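Local structure of putative uncharacterized protein (Pyrococcus furiosus, 3UFC) at residues Lys181-Glu186 with Lys215-Phe220; Arg169-Glu172 with Asp176-Glu179. The protein binds CRISPR RNA as a Cas6 paralogue of the antiviral CRISPR system and belongs to a family of endoribonuclease-like proteins. All coordinates share one frame; numbering follows the deposited sequence.

Contact 1. Residues Lys181-Glu186 with Lys215-Phe220; sequences KDFRIE and KEIAKF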
loop_
_atom_site.group_PDB
_atom_site.type_symbol
_atom_site.label_atom_id
_atom_site.label_comp_id
_atom_site.label_asym_id
_atom_site.label_seq_id
_atom_site.Cartn_x
_atom_site.Cartn_y
_atom_site.Cartn_z
ATOM N N LYS A 181 10.781 -18.238 -8.994
ATOM C CA LYS A 181 11.152 -17.347 -7.900
ATOM C C LYS A 181 12.082 -16.210 -8.293
ATOM O O LYS A 181 12.496 -15.435 -7.435
ATOM C CB LYS A 181 11.825 -18.157 -6.789
ATOM C CG LYS A 181 11.046 -19.385 -6.349
ATOM C CD LYS A 181 11.866 -20.253 -5.408
ATOM C CE LYS A 181 11.079 -21.476 -4.963
ATOM N NZ LYS A 181 10.582 -22.278 -6.120
ATOM N N ASP A 182 12.395 -16.079 -9.574
ATOM C CA ASP A 182 13.336 -15.041 -9.982
ATOM C C ASP A 182 12.788 -13.823 -10.716
ATOM O O ASP A 182 11.881 -13.929 -11.535
ATOM C CB ASP A 182 14.443 -15.674 -10.828
ATOM C CG ASP A 182 15.031 -16.917 -10.180
ATOM O OD1 ASP A 182 15.515 -16.826 -9.030
ATOM O OD2 ASP A 182 15.006 -17.987 -10.822
ATOM N N PHE A 183 13.365 -12.663 -10.412
ATOM C CA PHE A 183 12.983 -11.414 -11.060
ATOM C C PHE A 183 14.018 -10.335 -10.799
ATOM O O PHE A 183 14.821 -10.440 -9.876
ATOM C CB PHE A 183 11.601 -10.941 -10.579
ATOM C CG PHE A 183 11.585 -10.373 -9.175
ATOM C CD1 PHE A 183 11.896 -9.038 -8.943
ATOM C CD2 PHE A 183 11.211 -11.167 -8.096
ATOM C CE1 PHE A 183 11.830 -8.496 -7.649
ATOM C CE2 PHE A 183 11.144 -10.636 -6.798
ATOM C CZ PHE A 183 11.453 -9.299 -6.579
ATOM N N ARG A 184 13.997 -9.302 -11.630
ATOM C CA ARG A 184 14.906 -8.176 -11.486
ATOM C C ARG A 184 14.101 -6.921 -11.797
ATOM O O ARG A 184 12.986 -7.003 -12.315
ATOM C CB ARG A 184 16.091 -8.296 -12.456
ATOM C CG ARG A 184 15.708 -8.306 -13.932
ATOM C CD ARG A 184 16.941 -8.188 -14.837
ATOM N NE ARG A 184 16.606 -8.330 -16.255
ATOM C CZ ARG A 184 16.191 -9.464 -16.816
ATOM N NH1 ARG A 184 16.059 -10.563 -16.085
ATOM N NH2 ARG A 184 15.903 -9.502 -18.111
ATOM N N ILE A 185 14.652 -5.762 -11.469
ATOM C CA ILE A 185 13.958 -4.511 -11.734
ATOM C C ILE A 185 14.938 -3.464 -12.216
ATOM O O ILE A 185 16.132 -3.537 -11.926
ATOM C CB ILE A 185 13.275 -3.940 -10.464
ATOM C CG1 ILE A 185 14.339 -3.456 -9.472
ATOM C CG2 ILE A 185 12.384 -4.998 -9.819
ATOM C CD1 ILE A 185 13.791 -2.553 -8.389
ATOM N N GLU A 186 14.436 -2.493 -12.965
ATOM C CA GLU A 186 15.283 -1.409 -13.419
ATOM C C GLU A 186 14.554 -0.120 -13.074
ATOM O O GLU A 186 13.417 0.103 -13.493
ATOM C CB GLU A 186 15.584 -1.511 -14.920
ATOM C CG GLU A 186 14.433 -1.274 -15.866
ATOM C CD GLU A 186 14.880 -1.332 -17.321
ATOM O OE1 GLU A 186 15.787 -0.560 -17.697
ATOM O OE2 GLU A 186 14.330 -2.147 -18.089
ATOM N N LYS A 215 6.089 -14.201 -13.302
ATOM C CA LYS A 215 4.751 -13.659 -13.451
ATOM C C LYS A 215 3.966 -13.835 -12.150
ATOM O O LYS A 215 3.171 -12.968 -11.786
ATOM C CB LYS A 215 4.041 -14.353 -14.620
ATOM C CG LYS A 215 2.633 -13.865 -14.886
ATOM C CD LYS A 215 2.259 -14.037 -16.360
ATOM C CE LYS A 215 2.412 -15.472 -16.834
ATOM N NZ LYS A 215 2.132 -15.605 -18.301
ATOM N N GLU A 216 4.201 -14.949 -11.451
ATOM C CA GLU A 216 3.531 -15.223 -10.177
ATOM C C GLU A 216 3.853 -14.132 -9.156
ATOM O O GLU A 216 2.972 -13.648 -8.446
ATOM C CB GLU A 216 3.979 -16.575 -9.605
ATOM C CG GLU A 216 3.600 -17.793 -10.441
ATOM C CD GLU A 216 4.460 -19.009 -10.115
ATOM O OE1 GLU A 216 4.056 -19.838 -9.269
ATOM O OE2 GLU A 216 5.556 -19.127 -10.704
ATOM N N ILE A 217 5.120 -13.741 -9.080
ATOM C CA ILE A 217 5.519 -12.718 -8.123
ATOM C C ILE A 217 5.035 -11.334 -8.544
ATOM O O ILE A 217 4.667 -10.521 -7.701
ATOM C CB ILE A 217 7.061 -12.713 -7.910
ATOM C CG1 ILE A 217 7.477 -13.998 -7.187
ATOM C CG2 ILE A 217 7.480 -11.496 -7.087
ATOM C CD1 ILE A 217 8.966 -14.149 -6.990
ATOM N N ALA A 218 5.034 -11.067 -9.845
ATOM C CA ALA A 218 4.570 -9.776 -10.345
ATOM C C ALA A 218 3.081 -9.613 -10.018
ATOM O O ALA A 218 2.633 -8.544 -9.596
ATOM C CB ALA A 218 4.789 -9.690 -11.853
ATOM N N LYS A 219 2.324 -10.685 -10.210
ATOM C CA LYS A 219 0.894 -10.677 -9.936
ATOM C C LYS A 219 0.645 -10.504 -8.440
ATOM O O LYS A 219 -0.254 -9.765 -8.031
ATOM C CB LYS A 219 0.264 -11.979 -10.429
ATOM C CG LYS A 219 -1.249 -12.024 -10.316
ATOM C CD LYS A 219 -1.810 -13.244 -11.043
ATOM C CE LYS A 219 -3.335 -13.271 -11.008
ATOM N NZ LYS A 219 -3.880 -13.407 -9.627
ATOM N N PHE A 220 1.451 -11.181 -7.628
ATOM C CA PHE A 220 1.322 -11.086 -6.176
ATOM C C PHE A 220 1.594 -9.655 -5.707
ATOM O O PHE A 220 0.874 -9.124 -4.864
ATOM C CB PHE A 220 2.305 -12.034 -5.492
ATOM C CG PHE A 220 2.146 -12.090 -3.997
ATOM C CD1 PHE A 220 1.218 -12.948 -3.416
ATOM C CD2 PHE A 220 2.918 -11.279 -3.172
ATOM C CE1 PHE A 220 1.058 -12.998 -2.029
ATOM C CE2 PHE A 220 2.768 -11.322 -1.779
ATOM C CZ PHE A 220 1.837 -12.182 -1.209
#

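Contact 2. Residues Arg169-Glu172 with Asp176-Glu179; sequences RYHE and DLPE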
loop_
_atom_site.group_PDB
_atom_site.type_symbol
_atom_site.label_atom_id
_atom_site.label_comp_id
_atom_site.label_asym_id
_atom_site.label_seq_id
_atom_site.Cartn_x
_atom_site.Cartn_y
_atom_site.Cartn_z
ATOM N N ARG A 169 6.405 -13.666 1.774
ATOM C CA ARG A 169 5.003 -13.253 1.803
ATOM C C ARG A 169 4.156 -14.174 0.918
ATOM O O ARG A 169 3.064 -14.590 1.306
ATOM C CB ARG A 169 4.871 -11.799 1.339
ATOM C CG ARG A 169 5.519 -10.775 2.278
ATOM C CD ARG A 169 5.267 -9.362 1.780
ATOM N NE ARG A 169 3.845 -9.162 1.488
ATOM C CZ ARG A 169 3.388 -8.376 0.519
ATOM N NH1 ARG A 169 4.240 -7.701 -0.252
ATOM N NH2 ARG A 169 2.084 -8.293 0.296
ATOM N N TYR A 170 4.673 -14.501 -0.262
ATOM C CA TYR A 170 3.966 -15.378 -1.197
ATOM C C TYR A 170 3.692 -16.750 -0.563
ATOM O O TYR A 170 2.600 -17.306 -0.701
ATOM C CB TYR A 170 4.796 -15.557 -2.474
ATOM C CG TYR A 170 4.042 -16.188 -3.632
ATOM C CD1 TYR A 170 3.631 -15.417 -4.720
ATOM C CD2 TYR A 170 3.745 -17.552 -3.641
ATOM C CE1 TYR A 170 2.941 -15.988 -5.796
ATOM C CE2 TYR A 170 3.053 -18.136 -4.711
ATOM C CZ TYR A 170 2.655 -17.345 -5.782
ATOM O OH TYR A 170 1.970 -17.903 -6.839
ATOM N N HIS A 171 4.686 -17.298 0.130
ATOM C CA HIS A 171 4.516 -18.595 0.771
ATOM C C HIS A 171 3.424 -18.550 1.832
ATOM O O HIS A 171 2.552 -19.423 1.887
ATOM C CB HIS A 171 5.830 -19.058 1.411
ATOM C CG HIS A 171 5.685 -20.298 2.235
ATOM N ND1 HIS A 171 5.214 -20.275 3.529
ATOM C CD2 HIS A 171 5.867 -21.602 1.922
ATOM C CE1 HIS A 171 5.108 -21.514 3.978
ATOM N NE2 HIS A 171 5.497 -22.338 3.022
ATOM N N GLU A 172 3.479 -17.532 2.680
ATOM C CA GLU A 172 2.500 -17.370 3.740
ATOM C C GLU A 172 1.091 -17.096 3.207
ATOM O O GLU A 172 0.128 -17.733 3.631
ATOM C CB GLU A 172 2.924 -16.231 4.666
ATOM C CG GLU A 172 1.896 -15.877 5.722
ATOM C CD GLU A 172 1.539 -17.055 6.608
ATOM O OE1 GLU A 172 2.464 -17.758 7.076
ATOM O OE2 GLU A 172 0.330 -17.272 6.840
ATOM N N ASP A 176 2.241 -21.688 -0.653
ATOM C CA ASP A 176 3.489 -22.334 -1.031
ATOM C C ASP A 176 4.334 -21.367 -1.844
ATOM O O ASP A 176 3.856 -20.309 -2.249
ATOM C CB ASP A 176 3.217 -23.605 -1.838
ATOM C CG ASP A 176 4.418 -24.550 -1.867
ATOM O OD1 ASP A 176 4.275 -25.670 -2.400
ATOM O OD2 ASP A 176 5.502 -24.178 -1.359
ATOM N N LEU A 177 5.596 -21.721 -2.064
ATOM C CA LEU A 177 6.493 -20.876 -2.837
ATOM C C LEU A 177 6.059 -20.906 -4.297
ATOM O O LEU A 177 5.466 -21.882 -4.753
ATOM C CB LEU A 177 7.935 -21.381 -2.721
ATOM C CG LEU A 177 8.626 -21.279 -1.355
ATOM C CD1 LEU A 177 9.913 -22.091 -1.366
ATOM C CD2 LEU A 177 8.916 -19.825 -1.032
ATOM N N PRO A 178 6.333 -19.827 -5.046
ATOM C CA PRO A 178 5.960 -19.770 -6.460
ATOM C C PRO A 178 6.923 -20.642 -7.263
ATOM O O PRO A 178 8.081 -20.801 -6.884
ATOM C CB PRO A 178 6.116 -18.294 -6.792
ATOM C CG PRO A 178 7.296 -17.903 -5.947
ATOM C CD PRO A 178 6.975 -18.570 -4.620
ATOM N N GLU A 179 6.445 -21.207 -8.364
ATOM C CA GLU A 179 7.295 -22.052 -9.190
ATOM C C GLU A 179 8.502 -21.254 -9.679
ATOM O O GLU A 179 9.637 -21.711 -9.587
ATOM C CB GLU A 179 6.505 -22.592 -10.381
ATOM C CG GLU A 179 7.197 -23.739 -11.088
ATOM C CD GLU A 179 7.557 -24.868 -10.136
ATOM O OE1 GLU A 179 6.650 -25.360 -9.429
ATOM O OE2 GLU A 179 8.746 -25.261 -10.097
#

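Contact 1. Residues Lys181-Glu186 with Lys215-Phe220
In the C-terminal ferredoxin-like half of this Cas6 paralogue, the edge strand 183-197 starts beside helix 215-224, and Phe-183 and Ile-217 form the small apolar join between them. The two side chains run at about a right angle to each other. CE2 of Phe-183 lies 3.8 Å from CG2 of Ile-217, a methyl that comes obliquely to the ring, while CD1 of the same isoleucine reaches CD2 of Phe-183 at 3.9 Å. The two arms of Ile-217 thus both press on the CD2-CE2 side of the ring; a branched apolar chain can touch the phenyl at two points. The ring is delivered by a chi1 of 74°, which sets CG between the backbone N and the carbonyl carbon of Phe-183. CD1 of Ile-217 also packs 3.8 Å from the backbone O of Lys-181, whose aliphatic chain rests on Leu-167 of helix 158-174 and whose NZ is hydrogen-bonded to the O of Pro-178. Tyr-211, from the neighbouring strand 200-213, meets the Phe-183 ring and also touches Ile-217. Between residues 181-186 and 215-220 the join is van der Waals packing, driven by burial of phenyl and isoleucine; the helix's polar ties run from Glu-216 to the preceding loop.

Contact 2. Residues Arg169-Glu172 with Asp176-Glu179
Helix 158-174 runs out just beyond residues 169-172, and the chain turns back so that the loop 176-179, extended through Pro-178, lies against the last turns, with the CA atoms of His-171 and Asp-176 4.3 Å apart. In this helix-to-strand connection, leading into strand 183-197 of the C-terminal ferredoxin-like half, the backbones meet through a weak C-H...O contact: CA of His-171 points at O of Asp-176 over 3.5 Å, with an angle of 160° at the hydrogen. The same carbonyl oxygen lies in the plane of the Tyr-170 ring, at its edge, 3.1 Å from CD2, where the slightly positive ring hydrogens suit an oxygen. Pro-178 takes one face instead. Its CB stands 3.8 Å from the ring centroid and 16° off the normal, a CH-pi contact offset toward the rim, and its CD lies 3.5 Å from CD2 of Tyr-170. Proline fits here because its ring fixes phi near the value an extended chain needs and presents C-H groups to the aromatic face. Tyr-170 reaches this position with CG anti to the backbone N (chi1 -167°). Nearer the solvent, CB of His-171 meets the CD2 methyl of Leu-177 at 4.0 Å. Asp-176 has a carboxylate short enough to reach the next backbone N-H: its OD2, met from above the carboxylate plane, accepts a hydrogen bond from N of Leu-177 at 2.6 Å.

How the contacts relate
The two contacts follow one another along the chain, contact 2 closing before contact 1 opens, and their centres are 12 Å apart on the same side of the protein. Helix 215-224 ties them together. The carboxylate of Glu-216 reaches back to the loop, with OE1 2.9 Å from N of Glu-179, a probable hydrogen bond, and OE2 hydrogen-bonded to N of Asp-180. One turn on, CD1 of Phe-220 packs 3.7 Å from CD1 of Tyr-170, and Ile-217 of contact 1 also touches Pro-178 of contact 2. The loop that leaves helix 158-174 is thus fixed against helix 215-224 before it enters strand 183-197.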